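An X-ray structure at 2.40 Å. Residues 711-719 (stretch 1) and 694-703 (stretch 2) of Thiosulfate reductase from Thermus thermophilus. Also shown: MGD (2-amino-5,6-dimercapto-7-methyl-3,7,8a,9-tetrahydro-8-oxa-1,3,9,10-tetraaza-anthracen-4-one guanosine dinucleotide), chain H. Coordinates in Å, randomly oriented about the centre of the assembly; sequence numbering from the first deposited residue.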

# COMPACT_ATOMS: atom_id res chain seq x y z
N GLY A 711 -43.17 1.67 -10.16
CA GLY A 711 -42.47 2.34 -11.25
C GLY A 711 -40.94 2.34 -11.32
O GLY A 711 -40.33 3.08 -12.13
N ARG A 712 -40.29 1.51 -10.52
CA ARG A 712 -38.82 1.47 -10.43
C ARG A 712 -38.08 0.24 -11.04
O ARG A 712 -38.46 -0.90 -10.76
CB ARG A 712 -38.44 1.69 -8.92
CG ARG A 712 -39.45 2.65 -8.20
CD ARG A 712 -39.10 3.09 -6.74
NE ARG A 712 -38.25 4.28 -6.68
CZ ARG A 712 -38.58 5.50 -6.26
NH1 ARG A 712 -39.80 5.77 -5.82
NH2 ARG A 712 -37.68 6.47 -6.27
N GLY A 713 -37.10 0.50 -11.90
CA GLY A 713 -36.34 -0.54 -12.58
C GLY A 713 -37.07 -1.31 -13.68
O GLY A 713 -38.20 -0.96 -14.02
N ALA A 714 -36.44 -2.34 -14.24
CA ALA A 714 -37.02 -3.20 -15.28
C ALA A 714 -37.32 -4.58 -14.70
O ALA A 714 -36.52 -5.08 -13.89
CB ALA A 714 -36.03 -3.34 -16.45
N SER A 715 -38.43 -5.21 -15.08
CA SER A 715 -38.78 -6.56 -14.61
C SER A 715 -38.19 -7.64 -15.54
O SER A 715 -38.46 -7.61 -16.74
CB SER A 715 -40.31 -6.76 -14.55
OG SER A 715 -40.64 -8.14 -14.43
N ASP A 716 -37.38 -8.58 -15.04
CA ASP A 716 -36.83 -9.64 -15.90
C ASP A 716 -37.95 -10.59 -16.40
O ASP A 716 -37.98 -10.98 -17.59
CB ASP A 716 -35.68 -10.43 -15.20
CG ASP A 716 -36.15 -11.36 -14.06
OD1 ASP A 716 -36.82 -10.88 -13.12
OD2 ASP A 716 -35.81 -12.56 -14.10
N ASN A 717 -38.88 -10.93 -15.50
CA ASN A 717 -40.05 -11.81 -15.76
C ASN A 717 -41.01 -11.27 -16.84
O ASN A 717 -41.57 -12.05 -17.61
CB ASN A 717 -40.87 -12.05 -14.49
CG ASN A 717 -41.75 -13.28 -14.60
OD1 ASN A 717 -42.96 -13.25 -14.35
ND2 ASN A 717 -41.13 -14.38 -14.99
N TYR A 718 -41.23 -9.96 -16.88
CA TYR A 718 -42.08 -9.41 -17.93
C TYR A 718 -41.37 -9.52 -19.29
O TYR A 718 -42.01 -9.39 -20.34
CB TYR A 718 -42.49 -7.96 -17.67
CG TYR A 718 -43.78 -7.82 -16.89
CD1 TYR A 718 -43.79 -7.98 -15.51
CD2 TYR A 718 -44.99 -7.52 -17.52
CE1 TYR A 718 -44.96 -7.85 -14.78
CE2 TYR A 718 -46.19 -7.40 -16.79
CZ TYR A 718 -46.16 -7.56 -15.41
OH TYR A 718 -47.30 -7.43 -14.65
N LEU A 719 -40.07 -9.76 -19.29
CA LEU A 719 -39.33 -9.89 -20.55
C LEU A 719 -39.16 -11.35 -20.94
O LEU A 719 -38.77 -11.65 -22.06
CB LEU A 719 -37.95 -9.24 -20.46
CG LEU A 719 -37.91 -7.73 -20.49
CD1 LEU A 719 -36.64 -7.18 -19.83
CD2 LEU A 719 -37.99 -7.28 -21.95
PB MGD H . -41.57 -13.31 -4.03
O1B MGD H . -41.38 -12.36 -5.18
O2B MGD H . -40.90 -13.01 -2.72
O3B MGD H . -41.26 -14.75 -4.69
O3A MGD H . -40.88 -16.98 -5.77
PA MGD H . -41.83 -16.27 -4.70
O1A MGD H . -41.66 -16.70 -3.25
O2A MGD H . -43.18 -16.24 -5.32
O5' MGD H . -43.09 -13.42 -3.69
C5' MGD H . -43.56 -13.58 -2.35
C4' MGD H . -45.04 -13.19 -2.36
O4' MGD H . -45.44 -13.61 -1.07
C3' MGD H . -45.32 -11.71 -2.43
O3' MGD H . -46.65 -11.59 -2.95
C2' MGD H . -45.25 -11.31 -0.94
O2' MGD H . -45.98 -10.13 -0.79
C1' MGD H . -45.90 -12.50 -0.24
N9 MGD H . -45.58 -12.76 1.22
C8 MGD H . -44.41 -12.54 1.83
N7 MGD H . -44.40 -12.91 3.13
C5 MGD H . -45.61 -13.45 3.39
C6 MGD H . -46.31 -14.13 4.58
O6 MGD H . -45.76 -14.24 5.73
N1 MGD H . -47.59 -14.57 4.34
C2 MGD H . -48.24 -14.45 3.15
N2 MGD H . -49.52 -14.90 2.94
N3 MGD H . -47.63 -13.89 2.09
C4 MGD H . -46.37 -13.36 2.12
C10 MGD H . -39.61 -17.59 -5.40
C11 MGD H . -39.14 -18.39 -6.57
O11 MGD H . -39.34 -17.56 -7.71
C12 MGD H . -37.75 -18.91 -6.52
S12 MGD H . -37.13 -19.76 -5.16
C13 MGD H . -36.92 -18.83 -7.57
S13 MGD H . -35.34 -19.33 -7.63
C14 MGD H . -37.25 -18.32 -8.87
N15 MGD H . -36.47 -17.07 -9.10
C16 MGD H . -36.86 -16.37 -10.22
C17 MGD H . -36.03 -15.48 -11.03
O17 MGD H . -34.83 -15.25 -10.72
N18 MGD H . -36.58 -14.94 -12.13
C19 MGD H . -37.85 -15.17 -12.51
N19 MGD H . -38.40 -14.55 -13.59
N20 MGD H . -38.63 -16.00 -11.81
C21 MGD H . -38.24 -16.59 -10.69
N22 MGD H . -39.09 -17.36 -9.99
C23 MGD H . -38.74 -18.16 -8.86
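Stretch 2 694-703: YIVHGFGHKA

The most unusual feature of this contact is a very short hydrogen bond, 2.5 Å from His697 ND1 to Asp716 OD1, with an N-H...acceptor angle of 160°. The carboxylate oxygen lies at the edge of the imidazole, near its plane, where the ND1 hydrogen points. The cofactor shares both residues: MGD N18 lies over one face of the His697 ring, 3.4 Å from His697 ND1, and donates to Asp716 OD2 at 3.2 Å, while MGD N19 adds a weak bond to Asp716 OD2 at 3.3 Å.

Stretch 2 enters as the continuation of a strand that begins earlier in the chain, and passes into loop; stretch 1 is loop or turn up to Ser715, and Asp716 to Leu719 have helical phi/psi without the regular bonds. The two run antiparallel, as the nearest CA pairs establish: Gly711 CA to His701 CA at 6.0 Å, Ser715 CA to Gly700 CA at 4.3 Å, and Asp716 CA to His697 CA at 5.7 Å, the numbering falling in one stretch as it rises in the other.

Two backbone hydrogen bonds hold the Gly711 end. Gly700 N donates to Arg712 O at 2.8 Å and 158°, and Gly711 N to His701 O at 3.3 Å and 169°. The backbones are close enough here that glycine matters: an ideal CB on Gly700 would lie 2.5 Å from Ser715 N, and one on Gly713 would lie 2.9 Å from Phe699 CB, both clashes. Each also has positive phi, 78° and 72°, which by itself favours glycine. Nearby, Ser715 CA makes a CA-H...O contact of 3.2 Å with Phe699 O.

Water 1 fills the gap where the chains do not bond directly. It donates to Val696 O at 3.0 Å and Ala714 O at 2.8 Å, and accepts from Phe699 N at 3.2 Å and Asp716 N at 3.0 Å, so it ties two backbone groups of each stretch together. Beside it, Ile695, in the p rotamer at chi1, points toward stretch 1 and brings CD1 to 3.7 Å from Asp716 CB, an apolar contact.

Lys702 starts sideways, but its end comes nearer and covers one face of the Tyr718 ring. Lys702 CE stands 3.5 Å from the centroid of the Tyr718 ring, 12° off the normal, a CH-pi contact; Lys702 NZ stands 4.0 Å from the same centroid, 11° off, a cation-pi contact. Lys702 NZ also donates to Gly700 O at 2.9 Å, and Tyr718 N to Ser715 OG at 3.1 Å, bonds that help to position the two partners.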

# COMPACT_ATOMS: atom_id res chain seq x y z
N TYR A 694 -27.11 -8.31 -18.13
CA TYR A 694 -27.54 -8.82 -16.82
C TYR A 694 -28.36 -7.78 -16.00
O TYR A 694 -28.04 -6.59 -16.05
CB TYR A 694 -26.27 -9.23 -16.02
CG TYR A 694 -26.48 -9.60 -14.55
CD1 TYR A 694 -26.80 -10.91 -14.18
CD2 TYR A 694 -26.39 -8.63 -13.53
CE1 TYR A 694 -27.04 -11.27 -12.83
CE2 TYR A 694 -26.63 -8.97 -12.17
CZ TYR A 694 -26.96 -10.30 -11.83
OH TYR A 694 -27.20 -10.66 -10.52
N ILE A 695 -29.44 -8.19 -15.32
CA ILE A 695 -30.22 -7.31 -14.43
C ILE A 695 -30.67 -8.12 -13.20
O ILE A 695 -30.84 -9.34 -13.30
CB ILE A 695 -31.53 -6.69 -15.11
CG1 ILE A 695 -32.50 -7.79 -15.53
CG2 ILE A 695 -31.13 -5.74 -16.27
CD1 ILE A 695 -33.93 -7.29 -15.92
N VAL A 696 -30.80 -7.49 -12.04
CA VAL A 696 -31.27 -8.20 -10.84
C VAL A 696 -32.81 -8.41 -10.96
O VAL A 696 -33.53 -7.47 -11.32
CB VAL A 696 -30.93 -7.40 -9.53
CG1 VAL A 696 -31.76 -7.93 -8.33
CG2 VAL A 696 -29.40 -7.50 -9.23
N HIS A 697 -33.28 -9.63 -10.65
CA HIS A 697 -34.72 -10.04 -10.67
C HIS A 697 -35.57 -9.39 -9.56
O HIS A 697 -35.09 -9.20 -8.44
CB HIS A 697 -34.92 -11.60 -10.51
CG HIS A 697 -36.28 -12.05 -10.10
ND1 HIS A 697 -37.37 -11.84 -10.89
CD2 HIS A 697 -36.73 -12.59 -8.97
CE1 HIS A 697 -38.46 -12.22 -10.25
NE2 HIS A 697 -38.09 -12.68 -9.07
N GLY A 698 -36.84 -9.06 -9.83
CA GLY A 698 -37.71 -8.46 -8.82
C GLY A 698 -38.06 -6.97 -8.85
O GLY A 698 -38.67 -6.46 -7.91
N PHE A 699 -37.64 -6.24 -9.86
CA PHE A 699 -37.99 -4.81 -9.96
C PHE A 699 -39.04 -4.66 -11.09
O PHE A 699 -39.50 -5.69 -11.62
CB PHE A 699 -36.77 -3.91 -10.22
CG PHE A 699 -35.89 -3.66 -9.00
CD1 PHE A 699 -34.91 -4.58 -8.64
CD2 PHE A 699 -36.05 -2.51 -8.21
CE1 PHE A 699 -34.10 -4.37 -7.50
CE2 PHE A 699 -35.26 -2.27 -7.09
CZ PHE A 699 -34.28 -3.20 -6.72
N GLY A 700 -39.44 -3.44 -11.43
CA GLY A 700 -40.45 -3.25 -12.46
C GLY A 700 -41.89 -3.49 -12.05
O GLY A 700 -42.72 -3.88 -12.88
N HIS A 701 -42.22 -3.26 -10.78
CA HIS A 701 -43.61 -3.46 -10.32
C HIS A 701 -44.60 -2.46 -10.96
O HIS A 701 -44.23 -1.28 -11.14
CB HIS A 701 -43.75 -3.27 -8.74
CG HIS A 701 -43.04 -4.25 -7.88
ND1 HIS A 701 -43.68 -5.26 -7.22
CD2 HIS A 701 -41.75 -4.37 -7.57
CE1 HIS A 701 -42.80 -5.97 -6.54
NE2 HIS A 701 -41.61 -5.45 -6.74
N LYS A 702 -45.79 -2.93 -11.34
CA LYS A 702 -46.86 -2.02 -11.77
C LYS A 702 -47.90 -2.34 -10.64
O LYS A 702 -48.76 -3.20 -10.78
CB LYS A 702 -47.48 -2.34 -13.13
CG LYS A 702 -46.86 -3.49 -13.90
CD LYS A 702 -45.77 -3.04 -14.87
CE LYS A 702 -45.04 -4.24 -15.51
NZ LYS A 702 -43.55 -3.99 -15.65
N ALA A 703 -47.75 -1.66 -9.50
CA ALA A 703 -48.65 -1.86 -8.36
C ALA A 703 -48.66 -0.53 -7.58
O ALA A 703 -47.93 -0.38 -6.58
CB ALA A 703 -48.11 -3.04 -7.50
O HOH W 1 -36.25 -7.47 -12.47
O HOH W 2 -39.36 -9.22 -11.85
O HOH W 3 -40.18 -1.97 -8.80